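Local coordinates for cell wall surface anchor family protein (Streptococcus agalactiae serogroup V, PDB 3PF2), which builds the shaft of the group B streptococcal type 1 pilus as its major pilin, represented here by a calcium-binding C-terminal fragment of Ig-like domains, at residues E45-T50 against A130-P135; L33-P38 against F154-D159; K70-D75 against I93-E98. All coordinates share one frame; numbering follows the deposited sequence.

In the fold
The three contacts sample one beta sandwich, the more N-terminal Ig-like part of this pilin fragment. Interactions 1 and 2 have centres about 5 Å apart and interlock: strands 46-52 and 155-159 are neighbours in one sheet, strands 29-35 and 132-140 in the other, with S35 O 2.8 Å from L132 N. Interaction 3 lies at the flank, its centre about 9 Å from that of interaction 1, and joins it through F95, whose N is 3.0 Å from F47 O and whose ring meets that of F47 edge-to-face. A calcium ion ties interactions 1 and 2 together through E45 and D159, while K34 of interaction 2 lies close to a second calcium ion.

Interaction 1. Residues E45-T50 against A130-P135; sequences EKFEIT and AFLEIP. With CA (calcium ion), chain C.
The side chain of F47 swings out with CG trans to its own main-chain nitrogen (chi1 -163°), and L132 does the same from across the domain (chi1 177°), which aims the two at each other through the interior of an Ig-like beta sandwich, in the region matched by a Cna-B-like pilin family. Strand 46-50 belongs to one sheet and strand 132-135 to the other; their axes pass 11.7 Å apart at an angle of 34°, a spacing too wide for backbone contact, bridged here by side chains. They do so in two layers. In the first, the CD2 methyl of L132 comes within 3.6 Å of F47 CE2 and meets the ring obliquely. In the second, I49 and I134 each run their CG1-CD1 arm straight inward, and the two CD1 methyls meet tip to tip at 3.6 Å. The layers also touch each other, I49 CD1 being 4.5 Å from L132 CD2. All four residues are buried, and the interface is purely apolar. Around it, L132 and I134 also lean on I65 of strand 57-67, while I37 and S35 pack against F47. E45, at the start of segment 45-50, does something quite different: with D159, T161, D163, A165 and N167 it surrounds a calcium ion, using a single carboxylate oxygen. OE1 binds the metal at 2.4 Å, whereas OE2 accepts a hydrogen bond from K164 N.

Interaction 2. Residues L33-P38 against F154-D159; sequences LKSTIP and FELQYD. With CA (calcium ion), chain C.
F154 can be followed atom by atom as it crosses the Ig-like beta sandwich to L33 and K34 on the facing sheet. Its CB passes 3.4 Å from T50 O of strand 46-52, the neighbour of strand 155-159. The first torsion (chi1 65°) places CG between the main-chain nitrogen and carbonyl carbon, and the ring then slides past L33 in the opposite sense to that leucine's side chain. L33 CG sits over one face, 3.6 Å from F154 CD2 and nearer the rim than the middle, a CH-pi contact 26° off the ring normal. Further out, F154 CE2 lies 3.8 Å from L33 CB. At the end of the ring F154 CZ meets K34 O at 3.4 Å; the carbonyl oxygen approaches the edge in the ring plane, where the aromatic C-H carries partial positive charge. Two residues on, L156 CD2 packs at 3.8 Å on S35 OG, a hydroxyl that donates a hydrogen bond to T36 O. The side chain of K34 starts away from this interface, and its NZ makes a salt bridge to D12 and hydrogen bonds to D10 and L119 O; D10 and D12 both belong to another calcium site. D159, the last residue of the segment, grips the calcium ion shared with E45 through both carboxylate oxygens, OD1 at 2.4 Å and OD2 at 2.6 Å.

Interaction 3. Residues K70-D75 against I93-E98; sequences KTLNRD and ITFKPE
A small, two-point contact at the flank of the Ig-like beta sandwich joins L72 to F95 and D75 to K96, one pair buried and apolar, the other polar and nearer the surface. Strand 70-72 is the outermost strand of one sheet; strand 90-95 runs in the opposing sheet, beside strand 46-52. The contact joins the two sheets beside the edge of the sandwich, before strand 78-81. At the inner point L72 has CD1 anti to its CA (chi2 -177°), which carries that methyl to 3.7 Å from F95 CE2. The methyl lies near the plane of the ring, at its edge, and the two side chains cross at about a right angle. F95 does not leave its backbone pointing straight at L72; with CG set beside its own main-chain nitrogen (chi1 -68°), it is the far part of the ring that draws near. The same ring also packs on L132 and I134, so L72 adds one more wall to the hydrophobic interior, backed by I65 and I67 of the neighbouring strand. At the outer point K96 stretches a nearly straight chain toward the loop, and only its end arrives: NZ donates a weak hydrogen bond, 3.3 Å long, to D75 O. The CB of D75 points away from segment 93-98, and D75 OD1 is 5.6 Å from K96 NZ. Opposite charges at that separation form no salt bridge, although some electrostatic attraction may remain. The chemistry thus implies an uneven division of labour: a buried methyl against an aromatic edge, and, nearer the surface, a lysine that reaches a backbone carbonyl by a long, presumably modest bond.

Interaction 1. Residues E45-T50 against A130-P135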
loop_
_atom_site.group_PDB
_atom_site.type_symbol
_atom_site.label_atom_id
_atom_site.label_comp_id
_atom_site.label_asym_id
_atom_site.label_seq_id
_atom_site.Cartn_x
_atom_site.Cartn_y
_atom_site.Cartn_z
ATOM N N GLU A 45 -30.977 -7.116 -9.097
ATOM C CA GLU A 45 -30.846 -6.812 -10.522
ATOM C C GLU A 45 -29.528 -6.113 -10.882
ATOM O O GLU A 45 -29.229 -5.914 -12.068
ATOM C CB GLU A 45 -32.054 -5.977 -10.993
ATOM C CG GLU A 45 -33.402 -6.595 -10.610
ATOM C CD GLU A 45 -34.591 -5.797 -11.125
ATOM O OE1 GLU A 45 -34.488 -4.556 -11.204
ATOM O OE2 GLU A 45 -35.642 -6.414 -11.444
ATOM N N LYS A 46 -28.751 -5.746 -9.853
ATOM C CA LYS A 46 -27.436 -5.143 -10.028
ATOM C C LYS A 46 -26.623 -5.341 -8.751
ATOM O O LYS A 46 -27.158 -5.273 -7.645
ATOM C CB LYS A 46 -27.548 -3.642 -10.316
ATOM C CG LYS A 46 -26.253 -3.008 -10.831
ATOM C CD LYS A 46 -26.294 -1.484 -10.838
ATOM C CE LYS A 46 -27.303 -0.931 -11.834
ATOM N NZ LYS A 46 -27.122 -1.437 -13.230
ATOM N N PHE A 47 -25.331 -5.604 -8.917
ATOM C CA PHE A 47 -24.425 -5.671 -7.774
ATOM C C PHE A 47 -23.051 -5.389 -8.365
ATOM O O PHE A 47 -22.343 -6.296 -8.803
ATOM C CB PHE A 47 -24.501 -7.048 -7.107
ATOM C CG PHE A 47 -23.925 -7.088 -5.716
ATOM C CD1 PHE A 47 -24.762 -7.061 -4.606
ATOM C CD2 PHE A 47 -22.549 -7.182 -5.523
ATOM C CE1 PHE A 47 -24.244 -7.102 -3.314
ATOM C CE2 PHE A 47 -22.018 -7.225 -4.237
ATOM C CZ PHE A 47 -22.868 -7.188 -3.131
ATOM N N GLU A 48 -22.703 -4.111 -8.397
ATOM C CA GLU A 48 -21.511 -3.640 -9.089
ATOM C C GLU A 48 -20.646 -2.831 -8.141
ATOM O O GLU A 48 -21.127 -1.890 -7.494
ATOM C CB GLU A 48 -21.894 -2.762 -10.283
ATOM C CG GLU A 48 -22.565 -3.492 -11.437
ATOM C CD GLU A 48 -23.012 -2.561 -12.548
ATOM O OE1 GLU A 48 -22.745 -1.343 -12.454
ATOM O OE2 GLU A 48 -23.631 -3.045 -13.525
ATOM N N ILE A 49 -19.368 -3.193 -8.079
ATOM C CA ILE A 49 -18.418 -2.514 -7.204
ATOM C C ILE A 49 -17.449 -1.690 -8.032
ATOM O O ILE A 49 -16.903 -2.181 -9.011
ATOM C CB ILE A 49 -17.708 -3.536 -6.293
ATOM C CG1 ILE A 49 -18.675 -3.962 -5.174
ATOM C CG2 ILE A 49 -16.398 -2.945 -5.710
ATOM C CD1 ILE A 49 -18.222 -5.105 -4.314
ATOM N N THR A 50 -17.257 -0.431 -7.648
ATOM C CA THR A 50 -16.308 0.453 -8.332
ATOM C C THR A 50 -15.302 1.017 -7.318
ATOM O O THR A 50 -15.694 1.572 -6.294
ATOM C CB THR A 50 -17.025 1.620 -9.024
ATOM O OG1 THR A 50 -17.955 1.096 -9.990
ATOM C CG2 THR A 50 -16.027 2.532 -9.718
ATOM N N ALA A 130 -20.526 -15.292 7.489
ATOM C CA ALA A 130 -20.156 -15.145 6.078
ATOM C C ALA A 130 -20.465 -13.775 5.509
ATOM O O ALA A 130 -21.489 -13.164 5.844
ATOM C CB ALA A 130 -20.859 -16.206 5.222
ATOM N N PHE A 131 -19.586 -13.320 4.620
ATOM C CA PHE A 131 -19.774 -12.070 3.887
ATOM C C PHE A 131 -19.000 -12.147 2.571
ATOM O O PHE A 131 -18.237 -13.098 2.353
ATOM C CB PHE A 131 -19.329 -10.869 4.746
ATOM C CG PHE A 131 -17.861 -10.856 5.059
ATOM C CD1 PHE A 131 -16.975 -10.154 4.231
ATOM C CD2 PHE A 131 -17.360 -11.533 6.180
ATOM C CE1 PHE A 131 -15.592 -10.149 4.502
ATOM C CE2 PHE A 131 -15.980 -11.519 6.450
ATOM C CZ PHE A 131 -15.112 -10.814 5.604
ATOM N N LEU A 132 -19.214 -11.173 1.685
ATOM C CA LEU A 132 -18.509 -11.120 0.407
ATOM C C LEU A 132 -17.148 -10.463 0.602
ATOM O O LEU A 132 -17.051 -9.328 1.072
ATOM C CB LEU A 132 -19.310 -10.371 -0.661
ATOM C CG LEU A 132 -18.630 -10.198 -2.030
ATOM C CD1 LEU A 132 -18.528 -11.543 -2.744
ATOM C CD2 LEU A 132 -19.357 -9.185 -2.922
ATOM N N GLU A 133 -16.106 -11.204 0.234
ATOM C CA GLU A 133 -14.725 -10.773 0.419
ATOM C C GLU A 133 -14.013 -10.752 -0.922
ATOM O O GLU A 133 -13.961 -11.764 -1.619
ATOM C CB GLU A 133 -14.022 -11.706 1.404
ATOM C CG GLU A 133 -12.512 -11.517 1.515
ATOM C CD GLU A 133 -11.848 -12.623 2.325
ATOM O OE1 GLU A 133 -12.540 -13.490 2.915
ATOM O OE2 GLU A 133 -10.599 -12.608 2.396
ATOM N N ILE A 134 -13.481 -9.587 -1.278
ATOM C CA ILE A 134 -12.766 -9.400 -2.541
ATOM C C ILE A 134 -11.348 -8.908 -2.267
ATOM O O ILE A 134 -11.143 -7.725 -1.978
ATOM C CB ILE A 134 -13.472 -8.387 -3.490
ATOM C CG1 ILE A 134 -14.947 -8.751 -3.699
ATOM C CG2 ILE A 134 -12.709 -8.270 -4.828
ATOM C CD1 ILE A 134 -15.696 -7.722 -4.508
ATOM N N PRO A 135 -10.359 -9.811 -2.351
ATOM C CA PRO A 135 -8.970 -9.374 -2.193
ATOM C C PRO A 135 -8.447 -8.727 -3.467
ATOM O O PRO A 135 -8.644 -9.266 -4.563
ATOM C CB PRO A 135 -8.207 -10.677 -1.884
ATOM C CG PRO A 135 -9.153 -11.802 -2.144
ATOM C CD PRO A 135 -10.461 -11.243 -2.672
HETATM CA CA CA C . -34.920 -2.870 -9.531
#

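Interaction 2. Residues L33-P38 against F154-D159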
loop_
_atom_site.group_PDB
_atom_site.type_symbol
_atom_site.label_atom_id
_atom_site.label_comp_id
_atom_site.label_asym_id
_atom_site.label_seq_id
_atom_site.Cartn_x
_atom_site.Cartn_y
_atom_site.Cartn_z
ATOM N N LEU A 33 -12.045 -5.738 -0.175
ATOM C CA LEU A 33 -13.343 -5.086 -0.353
ATOM C C LEU A 33 -14.376 -6.018 0.243
ATOM O O LEU A 33 -14.430 -7.206 -0.106
ATOM C CB LEU A 33 -13.638 -4.866 -1.838
ATOM C CG LEU A 33 -12.937 -3.765 -2.660
ATOM C CD1 LEU A 33 -11.522 -3.424 -2.209
ATOM C CD2 LEU A 33 -13.018 -3.993 -4.179
ATOM N N LYS A 34 -15.200 -5.500 1.143
ATOM C CA LYS A 34 -16.060 -6.355 1.940
ATOM C C LYS A 34 -17.492 -5.877 1.852
ATOM O O LYS A 34 -17.735 -4.693 1.961
ATOM C CB LYS A 34 -15.634 -6.335 3.414
ATOM C CG LYS A 34 -14.158 -6.701 3.645
ATOM C CD LYS A 34 -13.607 -6.012 4.918
ATOM C CE LYS A 34 -14.285 -6.524 6.212
ATOM N NZ LYS A 34 -13.757 -5.839 7.433
ATOM N N SER A 35 -18.436 -6.802 1.695
ATOM C CA SER A 35 -19.856 -6.444 1.727
ATOM C C SER A 35 -20.637 -7.508 2.450
ATOM O O SER A 35 -20.371 -8.690 2.288
ATOM C CB SER A 35 -20.421 -6.350 0.308
ATOM O OG SER A 35 -21.785 -5.943 0.346
ATOM N N THR A 36 -21.626 -7.097 3.225
ATOM C CA THR A 36 -22.624 -8.057 3.679
ATOM C C THR A 36 -23.477 -8.506 2.483
ATOM O O THR A 36 -23.594 -7.799 1.482
ATOM C CB THR A 36 -23.525 -7.501 4.809
ATOM O OG1 THR A 36 -24.271 -6.379 4.322
ATOM C CG2 THR A 36 -22.694 -7.058 5.994
ATOM N N ILE A 37 -24.029 -9.707 2.594
ATOM C CA ILE A 37 -24.869 -10.278 1.545
ATOM C C ILE A 37 -26.211 -10.651 2.171
ATOM O O ILE A 37 -26.239 -11.318 3.197
ATOM C CB ILE A 37 -24.197 -11.530 0.905
ATOM C CG1 ILE A 37 -22.899 -11.170 0.172
ATOM C CG2 ILE A 37 -25.164 -12.251 -0.022
ATOM C CD1 ILE A 37 -23.036 -10.164 -0.992
ATOM N N PRO A 38 -27.334 -10.211 1.561
ATOM C CA PRO A 38 -28.643 -10.660 2.052
ATOM C C PRO A 38 -29.026 -12.042 1.524
ATOM O O PRO A 38 -28.565 -12.440 0.449
ATOM C CB PRO A 38 -29.595 -9.601 1.498
ATOM C CG PRO A 38 -28.948 -9.154 0.236
ATOM C CD PRO A 38 -27.457 -9.228 0.472
ATOM N N PHE A 154 -14.388 2.067 -1.833
ATOM C CA PHE A 154 -15.076 1.677 -3.049
ATOM C C PHE A 154 -16.541 1.979 -2.870
ATOM O O PHE A 154 -16.989 2.279 -1.757
ATOM C CB PHE A 154 -14.877 0.183 -3.339
ATOM C CG PHE A 154 -15.497 -0.728 -2.324
ATOM C CD1 PHE A 154 -16.759 -1.287 -2.538
ATOM C CD2 PHE A 154 -14.819 -1.046 -1.153
ATOM C CE1 PHE A 154 -17.336 -2.156 -1.591
ATOM C CE2 PHE A 154 -15.375 -1.903 -0.207
ATOM C CZ PHE A 154 -16.645 -2.466 -0.425
ATOM N N GLU A 155 -17.303 1.876 -3.958
ATOM C CA GLU A 155 -18.748 2.050 -3.864
ATOM C C GLU A 155 -19.422 0.841 -4.459
ATOM O O GLU A 155 -19.030 0.381 -5.523
ATOM C CB GLU A 155 -19.212 3.289 -4.601
ATOM C CG GLU A 155 -20.733 3.455 -4.518
ATOM C CD GLU A 155 -21.187 4.805 -4.985
ATOM O OE1 GLU A 155 -21.192 5.732 -4.142
ATOM O OE2 GLU A 155 -21.556 4.935 -6.179
ATOM N N LEU A 156 -20.421 0.331 -3.760
ATOM C CA LEU A 156 -21.291 -0.705 -4.303
ATOM C C LEU A 156 -22.570 -0.034 -4.789
ATOM O O LEU A 156 -23.152 0.768 -4.075
ATOM C CB LEU A 156 -21.616 -1.744 -3.227
ATOM C CG LEU A 156 -22.755 -2.729 -3.512
ATOM C CD1 LEU A 156 -22.396 -3.644 -4.687
ATOM C CD2 LEU A 156 -23.087 -3.556 -2.283
ATOM N N GLN A 157 -22.969 -0.340 -6.022
ATOM C CA GLN A 157 -24.292 0.049 -6.524
ATOM C C GLN A 157 -25.074 -1.244 -6.586
ATOM O O GLN A 157 -24.701 -2.169 -7.305
ATOM C CB GLN A 157 -24.199 0.682 -7.918
ATOM C CG GLN A 157 -23.696 2.134 -7.943
ATOM C CD GLN A 157 -24.733 3.145 -7.446
ATOM O OE1 GLN A 157 -25.938 2.982 -7.668
ATOM N NE2 GLN A 157 -24.267 4.196 -6.775
ATOM N N TYR A 158 -26.130 -1.334 -5.792
ATOM C CA TYR A 158 -26.926 -2.562 -5.744
ATOM C C TYR A 158 -28.386 -2.261 -6.061
ATOM O O TYR A 158 -28.898 -1.182 -5.715
ATOM C CB TYR A 158 -26.799 -3.224 -4.373
ATOM C CG TYR A 158 -27.420 -2.436 -3.240
ATOM C CD1 TYR A 158 -28.770 -2.617 -2.888
ATOM C CD2 TYR A 158 -26.660 -1.504 -2.516
ATOM C CE1 TYR A 158 -29.351 -1.890 -1.851
ATOM C CE2 TYR A 158 -27.238 -0.776 -1.464
ATOM C CZ TYR A 158 -28.574 -0.982 -1.148
ATOM O OH TYR A 158 -29.139 -0.284 -0.130
ATOM N N ASP A 159 -29.045 -3.199 -6.741
ATOM C CA ASP A 159 -30.469 -3.085 -7.028
ATOM C C ASP A 159 -31.149 -4.293 -6.396
ATOM O O ASP A 159 -31.066 -5.418 -6.928
ATOM C CB ASP A 159 -30.721 -3.009 -8.552
ATOM C CG ASP A 159 -32.198 -2.778 -8.907
ATOM O OD1 ASP A 159 -33.065 -3.126 -8.101
ATOM O OD2 ASP A 159 -32.463 -2.271 -10.016
HETATM CA CA CA C . -34.920 -2.870 -9.531
#

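Interaction 3. Residues K70-D75 against I93-E98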
loop_
_atom_site.group_PDB
_atom_site.type_symbol
_atom_site.label_atom_id
_atom_site.label_comp_id
_atom_site.label_asym_id
_atom_site.label_seq_id
_atom_site.Cartn_x
_atom_site.Cartn_y
_atom_site.Cartn_z
ATOM N N LYS A 70 -17.035 -20.492 0.579
ATOM C CA LYS A 70 -17.305 -20.742 -0.832
ATOM C C LYS A 70 -16.587 -19.775 -1.749
ATOM O O LYS A 70 -16.439 -18.588 -1.432
ATOM C CB LYS A 70 -18.811 -20.697 -1.089
ATOM C CG LYS A 70 -19.564 -21.838 -0.446
ATOM C CD LYS A 70 -20.116 -22.790 -1.479
ATOM C CE LYS A 70 -20.946 -23.897 -0.828
ATOM N NZ LYS A 70 -22.221 -23.424 -0.199
ATOM N N THR A 71 -16.162 -20.285 -2.902
ATOM C CA THR A 71 -15.463 -19.476 -3.895
ATOM C C THR A 71 -16.369 -19.097 -5.062
ATOM O O THR A 71 -17.130 -19.936 -5.568
ATOM C CB THR A 71 -14.225 -20.221 -4.453
ATOM O OG1 THR A 71 -13.417 -20.703 -3.370
ATOM C CG2 THR A 71 -13.412 -19.322 -5.346
ATOM N N LEU A 72 -16.282 -17.836 -5.484
ATOM C CA LEU A 72 -16.893 -17.388 -6.733
ATOM C C LEU A 72 -15.862 -17.312 -7.858
ATOM O O LEU A 72 -14.712 -16.930 -7.634
ATOM C CB LEU A 72 -17.595 -16.038 -6.551
ATOM C CG LEU A 72 -18.716 -15.932 -5.516
ATOM C CD1 LEU A 72 -19.315 -14.534 -5.562
ATOM C CD2 LEU A 72 -19.806 -16.967 -5.721
ATOM N N ASN A 73 -16.279 -17.665 -9.071
ATOM C CA ASN A 73 -15.344 -17.826 -10.186
ATOM C C ASN A 73 -15.449 -16.737 -11.237
ATOM O O ASN A 73 -16.542 -16.378 -11.667
ATOM C CB ASN A 73 -15.529 -19.202 -10.827
ATOM C CG ASN A 73 -15.623 -20.308 -9.798
ATOM O OD1 ASN A 73 -16.565 -21.098 -9.807
ATOM N ND2 ASN A 73 -14.653 -20.357 -8.883
ATOM N N ARG A 74 -14.302 -16.222 -11.660
ATOM C CA ARG A 74 -14.248 -15.164 -12.658
ATOM C C ARG A 74 -14.872 -15.620 -13.973
ATOM O O ARG A 74 -14.664 -16.750 -14.404
ATOM C CB ARG A 74 -12.806 -14.688 -12.884
ATOM C CG ARG A 74 -12.723 -13.390 -13.672
ATOM C CD ARG A 74 -11.305 -12.922 -13.849
ATOM N NE ARG A 74 -11.218 -11.876 -14.870
ATOM C CZ ARG A 74 -10.118 -11.181 -15.144
ATOM N NH1 ARG A 74 -9.001 -11.406 -14.469
ATOM N NH2 ARG A 74 -10.135 -10.260 -16.097
ATOM N N ASP A 75 -15.647 -14.725 -14.579
ATOM C CA ASP A 75 -16.390 -14.967 -15.820
ATOM C C ASP A 75 -17.544 -15.968 -15.714
ATOM O O ASP A 75 -18.315 -16.126 -16.659
ATOM C CB ASP A 75 -15.446 -15.249 -16.997
ATOM C CG ASP A 75 -14.574 -14.043 -17.347
ATOM O OD1 ASP A 75 -15.092 -12.904 -17.447
ATOM O OD2 ASP A 75 -13.352 -14.232 -17.529
ATOM N N ILE A 93 -15.951 -4.272 -10.622
ATOM C CA ILE A 93 -16.277 -5.693 -10.536
ATOM C C ILE A 93 -17.793 -5.852 -10.598
ATOM O O ILE A 93 -18.520 -5.372 -9.731
ATOM C CB ILE A 93 -15.709 -6.362 -9.264
ATOM C CG1 ILE A 93 -14.177 -6.251 -9.250
ATOM C CG2 ILE A 93 -16.180 -7.829 -9.150
ATOM C CD1 ILE A 93 -13.569 -6.611 -7.932
ATOM N N THR A 94 -18.256 -6.533 -11.641
ATOM C CA THR A 94 -19.684 -6.655 -11.905
ATOM C C THR A 94 -20.128 -8.085 -11.669
ATOM O O THR A 94 -19.666 -9.015 -12.341
ATOM C CB THR A 94 -20.008 -6.228 -13.360
ATOM O OG1 THR A 94 -19.488 -4.920 -13.604
ATOM C CG2 THR A 94 -21.514 -6.247 -13.620
ATOM N N PHE A 95 -21.001 -8.261 -10.684
ATOM C CA PHE A 95 -21.575 -9.560 -10.405
ATOM C C PHE A 95 -22.754 -9.749 -11.342
ATOM O O PHE A 95 -23.544 -8.825 -11.545
ATOM C CB PHE A 95 -21.911 -9.705 -8.913
ATOM C CG PHE A 95 -20.680 -9.763 -8.040
ATOM C CD1 PHE A 95 -19.988 -8.591 -7.705
ATOM C CD2 PHE A 95 -20.191 -10.988 -7.581
ATOM C CE1 PHE A 95 -18.827 -8.636 -6.918
ATOM C CE2 PHE A 95 -19.024 -11.046 -6.789
ATOM C CZ PHE A 95 -18.343 -9.863 -6.463
ATOM N N LYS A 96 -22.820 -10.922 -11.969
ATOM C CA LYS A 96 -23.738 -11.143 -13.091
ATOM C C LYS A 96 -25.166 -11.292 -12.593
ATOM O O LYS A 96 -25.454 -12.213 -11.838
ATOM C CB LYS A 96 -23.338 -12.405 -13.864
ATOM C CG LYS A 96 -21.973 -12.358 -14.517
ATOM C CD LYS A 96 -21.861 -13.427 -15.601
ATOM C CE LYS A 96 -20.562 -13.272 -16.374
ATOM N NZ LYS A 96 -20.616 -13.937 -17.704
ATOM N N PRO A 97 -26.069 -10.377 -13.008
ATOM C CA PRO A 97 -27.470 -10.498 -12.584
ATOM C C PRO A 97 -28.099 -11.852 -12.941
ATOM O O PRO A 97 -28.825 -12.422 -12.111
ATOM C CB PRO A 97 -28.157 -9.348 -13.318
ATOM C CG PRO A 97 -27.081 -8.319 -13.468
ATOM C CD PRO A 97 -25.842 -9.138 -13.776
ATOM N N GLU A 98 -27.778 -12.376 -14.130
ATOM C CA GLU A 98 -28.239 -13.711 -14.551
ATOM C C GLU A 98 -27.827 -14.804 -13.557
ATOM O O GLU A 98 -28.411 -15.890 -13.547
ATOM C CB GLU A 98 -27.714 -14.086 -15.951
ATOM C CG GLU A 98 -27.579 -12.951 -16.973
ATOM C CD GLU A 98 -26.196 -12.290 -16.946
ATOM O OE1 GLU A 98 -25.962 -11.446 -16.056
ATOM O OE2 GLU A 98 -25.349 -12.601 -17.819
#